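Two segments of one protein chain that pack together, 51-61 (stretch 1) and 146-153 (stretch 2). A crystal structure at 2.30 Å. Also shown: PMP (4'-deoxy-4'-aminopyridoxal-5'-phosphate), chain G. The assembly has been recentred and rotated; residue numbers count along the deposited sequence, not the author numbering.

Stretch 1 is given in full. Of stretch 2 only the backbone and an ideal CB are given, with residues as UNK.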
ATOM      1  N   GLN B  51     -21.583   1.762   1.276  1.00 26.07           N
ATOM      2  CA  GLN B  51     -21.735   0.987   0.049  1.00 26.34           C
ATOM      3  C   GLN B  51     -20.378   0.715  -0.586  1.00 25.06           C
ATOM      4  O   GLN B  51     -20.087  -0.413  -0.999  1.00 24.73           O
ATOM      5  CB  GLN B  51     -22.656   1.720  -0.926  1.00 29.39           C
ATOM      6  CG  GLN B  51     -24.133   1.544  -0.618  1.00 34.78           C
ATOM      7  CD  GLN B  51     -25.026   2.348  -1.543  1.00 40.88           C
ATOM      8  OE1 GLN B  51     -24.544   3.082  -2.406  1.00 42.95           O
ATOM      9  NE2 GLN B  51     -26.335   2.214  -1.364  1.00 41.70           N
ATOM     10  N   ARG B  52     -19.535   1.744  -0.676  1.00 24.94           N
ATOM     11  CA  ARG B  52     -18.186   1.552  -1.190  1.00 24.37           C
ATOM     12  C   ARG B  52     -17.344   0.712  -0.238  1.00 23.76           C
ATOM     13  O   ARG B  52     -16.493  -0.066  -0.685  1.00 23.29           O
ATOM     14  CB  ARG B  52     -17.529   2.909  -1.437  1.00 24.46           C
ATOM     15  CG  ARG B  52     -16.128   2.838  -2.005  1.00 24.08           C
ATOM     16  CD  ARG B  52     -15.706   4.195  -2.522  1.00 25.03           C
ATOM     17  NE  ARG B  52     -15.204   5.039  -1.442  1.00 25.21           N
ATOM     18  CZ  ARG B  52     -14.916   6.329  -1.576  1.00 25.35           C
ATOM     19  NH1 ARG B  52     -15.077   6.925  -2.749  1.00 25.85           N
ATOM     20  NH2 ARG B  52     -14.466   7.023  -0.539  1.00 24.93           N
ATOM     21  N   LEU B  53     -17.562   0.859   1.071  1.00 23.78           N
ATOM     22  CA  LEU B  53     -16.870   0.014   2.037  1.00 23.25           C
ATOM     23  C   LEU B  53     -17.226  -1.452   1.836  1.00 24.24           C
ATOM     24  O   LEU B  53     -16.362  -2.331   1.952  1.00 24.86           O
ATOM     25  CB  LEU B  53     -17.206   0.457   3.460  1.00 23.42           C
ATOM     26  CG  LEU B  53     -16.504  -0.314   4.579  1.00 22.92           C
ATOM     27  CD1 LEU B  53     -15.037   0.072   4.650  1.00 22.45           C
ATOM     28  CD2 LEU B  53     -17.191  -0.062   5.910  1.00 23.23           C
ATOM     29  N   THR B  54     -18.494  -1.737   1.529  1.00 23.74           N
ATOM     30  CA  THR B  54     -18.892  -3.111   1.249  1.00 23.50           C
ATOM     31  C   THR B  54     -18.197  -3.630  -0.003  1.00 23.22           C
ATOM     32  O   THR B  54     -17.783  -4.795  -0.060  1.00 24.82           O
ATOM     33  CB  THR B  54     -20.413  -3.197   1.102  1.00 24.16           C
ATOM     34  OG1 THR B  54     -21.035  -2.829   2.340  1.00 24.43           O
ATOM     35  CG2 THR B  54     -20.842  -4.608   0.720  1.00 24.81           C
ATOM     36  N   GLN B  55     -18.030  -2.767  -1.004  1.00 23.40           N
ATOM     37  CA  GLN B  55     -17.384  -3.189  -2.241  1.00 23.20           C
ATOM     38  C   GLN B  55     -15.886  -3.378  -2.041  1.00 22.56           C
ATOM     39  O   GLN B  55     -15.303  -4.340  -2.555  1.00 22.24           O
ATOM     40  CB  GLN B  55     -17.665  -2.171  -3.344  1.00 26.10           C
ATOM     41  CG  GLN B  55     -19.055  -2.297  -3.942  1.00 31.46           C
ATOM     42  CD  GLN B  55     -19.219  -3.580  -4.726  1.00 36.50           C
ATOM     43  OE1 GLN B  55     -18.240  -4.150  -5.207  1.00 38.71           O
ATOM     44  NE2 GLN B  55     -20.456  -4.045  -4.859  1.00 37.89           N
ATOM     45  N   SER B  56     -15.248  -2.471  -1.296  1.00 22.40           N
ATOM     46  CA  SER B  56     -13.824  -2.618  -1.013  1.00 21.84           C
ATOM     47  C   SER B  56     -13.552  -3.894  -0.227  1.00 21.43           C
ATOM     48  O   SER B  56     -12.520  -4.545  -0.424  1.00 20.99           O
ATOM     49  CB  SER B  56     -13.305  -1.399  -0.248  1.00 21.82           C
ATOM     50  OG  SER B  56     -13.497  -0.209  -0.988  1.00 22.21           O
ATOM     51  N   ALA B  57     -14.468  -4.266   0.668  1.00 21.60           N
ATOM     52  CA  ALA B  57     -14.303  -5.504   1.422  1.00 21.27           C
ATOM     53  C   ALA B  57     -14.418  -6.724   0.514  1.00 24.03           C
ATOM     54  O   ALA B  57     -13.708  -7.718   0.707  1.00 25.56           O
ATOM     55  CB  ALA B  57     -15.329  -5.574   2.551  1.00 21.56           C
ATOM     56  N   ARG B  58     -15.305  -6.668  -0.484  1.00 26.00           N
ATOM     57  CA  ARG B  58     -15.454  -7.796  -1.398  1.00 28.19           C
ATOM     58  C   ARG B  58     -14.223  -7.959  -2.278  1.00 28.67           C
ATOM     59  O   ARG B  58     -13.747  -9.081  -2.490  1.00 32.04           O
ATOM     60  CB  ARG B  58     -16.690  -7.606  -2.277  1.00 30.37           C
ATOM     61  CG  ARG B  58     -17.031  -8.826  -3.125  1.00 32.22           C
ATOM     62  CD  ARG B  58     -18.070  -8.503  -4.185  1.00 33.80           C
ATOM     63  NE  ARG B  58     -17.640  -7.387  -5.024  1.00 33.93           N
ATOM     64  CZ  ARG B  58     -18.316  -6.931  -6.074  1.00 33.26           C
ATOM     65  NH1 ARG B  58     -19.468  -7.489  -6.423  1.00 33.54           N
ATOM     66  NH2 ARG B  58     -17.840  -5.908  -6.772  1.00 32.22           N
ATOM     67  N   LEU B  59     -13.690  -6.851  -2.794  1.00 25.65           N
ATOM     68  CA  LEU B  59     -12.475  -6.901  -3.598  1.00 22.93           C
ATOM     69  C   LEU B  59     -11.268  -7.363  -2.799  1.00 22.43           C
ATOM     70  O   LEU B  59     -10.291  -7.832  -3.391  1.00 21.71           O
ATOM     71  CB  LEU B  59     -12.195  -5.528  -4.207  1.00 21.95           C
ATOM     72  CG  LEU B  59     -13.188  -5.054  -5.268  1.00 21.78           C
ATOM     73  CD1 LEU B  59     -13.149  -3.542  -5.404  1.00 22.03           C
ATOM     74  CD2 LEU B  59     -12.896  -5.724  -6.599  1.00 22.94           C
ATOM     75  N   MET B  60     -11.310  -7.246  -1.475  1.00 24.13           N
ATOM     76  CA  MET B  60     -10.189  -7.612  -0.624  1.00 22.00           C
ATOM     77  C   MET B  60     -10.407  -8.931   0.099  1.00 22.04           C
ATOM     78  O   MET B  60      -9.627  -9.265   0.998  1.00 23.20           O
ATOM     79  CB  MET B  60      -9.912  -6.496   0.379  1.00 20.52           C
ATOM     80  CG  MET B  60      -9.196  -5.317  -0.245  1.00 19.82           C
ATOM     81  SD  MET B  60      -7.422  -5.607  -0.308  1.00 19.30           S
ATOM     82  CE  MET B  60      -7.010  -5.407   1.419  1.00 19.05           C
ATOM     83  N   ASP B  61     -11.438  -9.687  -0.280  1.00 20.82           N
ATOM     84  CA  ASP B  61     -11.733 -10.986   0.324  1.00 20.07           C
ATOM     85  C   ASP B  61     -11.837 -10.870   1.840  1.00 19.69           C
ATOM     86  O   ASP B  61     -11.369 -11.729   2.591  1.00 19.38           O
ATOM     87  CB  ASP B  61     -10.691 -12.027  -0.088  1.00 19.43           C
ATOM     88  CG  ASP B  61     -10.596 -12.183  -1.592  1.00 19.58           C
ATOM     89  OD1 ASP B  61     -11.647 -12.384  -2.237  1.00 19.99           O
ATOM     90  OD2 ASP B  61      -9.474 -12.094  -2.132  1.00 19.33           O
ATOM     91  N   UNK B 146      -4.867  -6.093  -9.232  1.00 20.16           N
ATOM     92  CA  UNK B 146      -4.307  -4.862  -8.691  1.00 20.10           C
ATOM     93  C   UNK B 146      -5.302  -4.074  -7.853  1.00 20.26           C
ATOM     94  O   UNK B 146      -4.907  -3.065  -7.258  1.00 22.43           O
ATOM     95  CB  UNK B 146      -3.792  -3.983  -9.832  1.00 20.10           C
ATOM     96  N   UNK B 147      -6.569  -4.505  -7.803  1.00 20.80           N
ATOM     97  CA  UNK B 147      -7.635  -3.946  -6.965  1.00 20.64           C
ATOM     98  C   UNK B 147      -7.572  -2.424  -6.897  1.00 20.88           C
ATOM     99  O   UNK B 147      -7.735  -1.830  -5.825  1.00 20.83           O
ATOM    100  CB  UNK B 147      -7.553  -4.528  -5.552  1.00 20.64           C
ATOM    101  N   UNK B 148      -7.358  -1.779  -8.048  1.00 22.50           N
ATOM    102  CA  UNK B 148      -7.200  -0.330  -8.077  1.00 22.19           C
ATOM    103  C   UNK B 148      -8.466   0.419  -7.679  1.00 26.23           C
ATOM    104  O   UNK B 148      -8.387   1.607  -7.352  1.00 30.78           O
ATOM    105  CB  UNK B 148      -6.765   0.113  -9.476  1.00 22.19           C
ATOM    106  N   UNK B 149      -9.623  -0.236  -7.694  1.00 27.05           N
ATOM    107  CA  UNK B 149     -10.869   0.401  -7.286  1.00 27.34           C
ATOM    108  C   UNK B 149     -11.164   0.231  -5.803  1.00 25.60           C
ATOM    109  O   UNK B 149     -12.194   0.724  -5.333  1.00 24.34           O
ATOM    110  CB  UNK B 149     -12.031  -0.163  -8.105  1.00 27.34           C
ATOM    111  N   UNK B 150     -10.294  -0.446  -5.058  1.00 23.46           N
ATOM    112  CA  UNK B 150     -10.493  -0.677  -3.635  1.00 21.47           C
ATOM    113  C   UNK B 150      -9.758   0.388  -2.836  1.00 21.38           C
ATOM    114  O   UNK B 150      -8.572   0.645  -3.073  1.00 21.15           O
ATOM    115  CB  UNK B 150     -10.016  -2.075  -3.237  1.00 21.47           C
ATOM    116  N   UNK B 151     -10.465   1.002  -1.889  1.00 21.61           N
ATOM    117  CA  UNK B 151      -9.883   1.999  -0.992  1.00 21.59           C
ATOM    118  C   UNK B 151      -9.274   1.264   0.193  1.00 21.12           C
ATOM    119  O   UNK B 151      -9.930   1.020   1.205  1.00 21.17           O
ATOM    120  CB  UNK B 151     -10.927   3.019  -0.532  1.00 21.59           C
ATOM    121  N   UNK B 152      -8.001   0.906   0.066  1.00 20.70           N
ATOM    122  CA  UNK B 152      -7.313   0.118   1.076  1.00 20.25           C
ATOM    123  C   UNK B 152      -6.523   1.020   2.016  1.00 20.19           C
ATOM    124  O   UNK B 152      -6.354   2.217   1.783  1.00 20.47           O
ATOM    125  CB  UNK B 152      -6.386  -0.906   0.417  1.00 20.25           C
ATOM    126  N   UNK B 153      -6.043   0.419   3.102  1.00 19.86           N
ATOM    127  CA  UNK B 153      -5.197   1.108   4.067  1.00 19.78           C
ATOM    128  C   UNK B 153      -3.751   1.232   3.610  1.00 19.52           C
ATOM    129  O   UNK B 153      -2.926   1.755   4.363  1.00 19.45           O
ATOM    130  CB  UNK B 153      -5.246   0.378   5.411  1.00 19.78           C
TER
HETATM  131  N1  PMP G 301      -9.387   8.897  -5.189  1.00 23.88           N
HETATM  132  C2  PMP G 301      -8.609   8.435  -4.182  1.00 23.40           C
HETATM  133  C2A PMP G 301      -7.381   7.619  -4.492  1.00 22.89           C
HETATM  134  C3  PMP G 301      -8.961   8.729  -2.770  1.00 23.42           C
HETATM  135  O3  PMP G 301      -8.195   8.276  -1.740  1.00 22.97           O
HETATM  136  C4  PMP G 301     -10.177   9.535  -2.524  1.00 23.99           C
HETATM  137  C4A PMP G 301     -10.619   9.889  -1.124  1.00 26.07           C
HETATM  138  N4A PMP G 301      -9.579  10.704  -0.472  1.00 26.70           N
HETATM  139  C5  PMP G 301     -10.943   9.981  -3.713  1.00 24.48           C
HETATM  140  C6  PMP G 301     -10.496   9.630  -4.984  1.00 24.39           C
HETATM  141  C5A PMP G 301     -12.199  10.807  -3.542  1.00 27.03           C
HETATM  142  O4P PMP G 301     -13.204  10.018  -2.908  1.00 28.54           O
HETATM  143  P   PMP G 301     -14.299  10.703  -1.946  1.00 29.28           P
HETATM  144  O1P PMP G 301     -13.578  11.365  -0.797  1.00 29.28           O
HETATM  145  O2P PMP G 301     -15.070  11.731  -2.740  1.00 32.23           O
HETATM  146  O3P PMP G 301     -15.235   9.639  -1.426  1.00 27.02           O

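Position 146 has no atom of stretch 1 within 5.5 Å of its ideal CB, so many side chains would do. The residue is Leu-146, which makes no contact with stretch 1.

Position 147 points its CA-to-CB bond toward stretch 1. The ideal CB lies 4.8 Å from Leu-59 O and 5.4 Å from Met-60 SD. The room between suits an apolar side chain of medium size, such as Val, Leu, Ile or Met. Phi and psi are 40° and 44°, a left-handed region where Gly, Asn or Asp is more usual and a beta-branched residue is uncommon. The residue is Ile-147. Its CD1 reaches Met-60 SD at 3.5 Å, and its CG2 lies 3.7 Å from Leu-59 O.

Position 148 points away from stretch 1. It is the second residue of a type I beta turn from 147 to 150, and its backbone angles would admit most residues. The residue is Ala-148, which makes no such contact.

Position 149 is the third residue of the turn, and its CB points sideways. Leu-59 CD1 is 4.5 Å from the ideal CB. Small polar residues such as Ser, Asn or Asp are common at this place in a turn. The residue is Ser-149. Its OG comes within 3.3 Å of Leu-59 CD1.

Position 150 closes the turn: its N donates to the O of position 147 at 3.0 Å. Its CB points toward the helix where the backbones come near, with 4.7 Å between its CA and Ser-56 CA. The ideal CB is 4.1 Å from Leu-59 CD1, 4.4 Å from Ser-56 CA and 4.5 Å from Met-60 CG. With these atoms close on the side of stretch 1, a small residue suits it: Ala first, perhaps Gly or Ser. The residue is Ala-150, whose CB packs on Leu-59 CD1.

Position 151 points toward Ser-56 and Arg-52. Its backbone N gives a weak hydrogen bond to Ser-56 OG at 3.4 Å, which any residue but Pro could make. Ser-56 OG in turn donates to Arg-52 O at 3.0 Å. The ideal CB is 4.8 Å from Arg-52 NE, and PMP lies beyond, so a long side chain with a polar end is favoured. The residue is Lys-151. Its CD passes 3.6 Å from Arg-52 NH2, and its NZ makes a weak hydrogen bond to PMP O3 at 3.2 Å. Arg-52 NH2 binds PMP O3P at 2.9 Å.

Position 152 points sideways, with Met-60 CE 4.7 Å from its ideal CB. The backbone is extended (phi -97°, psi 169°), which favours beta-branched residues, and a methyl could touch Met-60; Val, Thr or Ile would suit. The residue is Thr-152, and its CG2 lies 4.0 Å from Met-60 SD.

The CB of position 153 points sideways and has no atom of stretch 1 within 5.5 Å, so many side chains would do. The residue is Leu-153, which does not touch stretch 1.

Stretch 2 (146-153) LIASAKTL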
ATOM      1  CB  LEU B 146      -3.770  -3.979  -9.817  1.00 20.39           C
ATOM      2  CG  LEU B 146      -2.644  -4.580 -10.659  1.00 20.29           C
ATOM      3  CD1 LEU B 146      -2.101  -3.530 -11.603  1.00 20.60           C
ATOM      4  CD2 LEU B 146      -1.534  -5.126  -9.779  1.00 19.82           C
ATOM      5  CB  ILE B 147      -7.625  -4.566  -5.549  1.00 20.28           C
ATOM      6  CG1 ILE B 147      -6.284  -4.365  -4.834  1.00 19.86           C
ATOM      7  CG2 ILE B 147      -7.960  -6.049  -5.618  1.00 20.15           C
ATOM      8  CD1 ILE B 147      -6.399  -4.138  -3.355  1.00 19.69           C
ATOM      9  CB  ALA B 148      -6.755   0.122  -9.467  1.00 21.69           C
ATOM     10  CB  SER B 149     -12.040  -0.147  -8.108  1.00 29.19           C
ATOM     11  OG  SER B 149     -12.254  -1.520  -7.836  1.00 30.97           O
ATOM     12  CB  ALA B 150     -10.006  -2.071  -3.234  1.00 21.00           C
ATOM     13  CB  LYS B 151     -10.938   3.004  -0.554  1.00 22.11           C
ATOM     14  CG  LYS B 151     -10.376   4.257   0.082  1.00 22.22           C
ATOM     15  CD  LYS B 151     -11.494   5.199   0.497  1.00 24.49           C
ATOM     16  CE  LYS B 151     -10.958   6.344   1.337  1.00 26.19           C
ATOM     17  NZ  LYS B 151      -9.754   6.953   0.706  1.00 28.25           N
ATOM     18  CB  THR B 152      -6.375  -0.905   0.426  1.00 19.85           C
ATOM     19  OG1 THR B 152      -5.205  -0.241  -0.066  1.00 19.78           O
ATOM     20  CG2 THR B 152      -7.073  -1.609  -0.726  1.00 19.99           C
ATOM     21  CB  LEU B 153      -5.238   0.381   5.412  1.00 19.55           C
ATOM     22  CG  LEU B 153      -6.579   0.378   6.142  1.00 19.85           C
ATOM     23  CD1 LEU B 153      -6.577  -0.649   7.260  1.00 19.58           C
ATOM     24  CD2 LEU B 153      -6.849   1.761   6.694  1.00 20.26           C
TER
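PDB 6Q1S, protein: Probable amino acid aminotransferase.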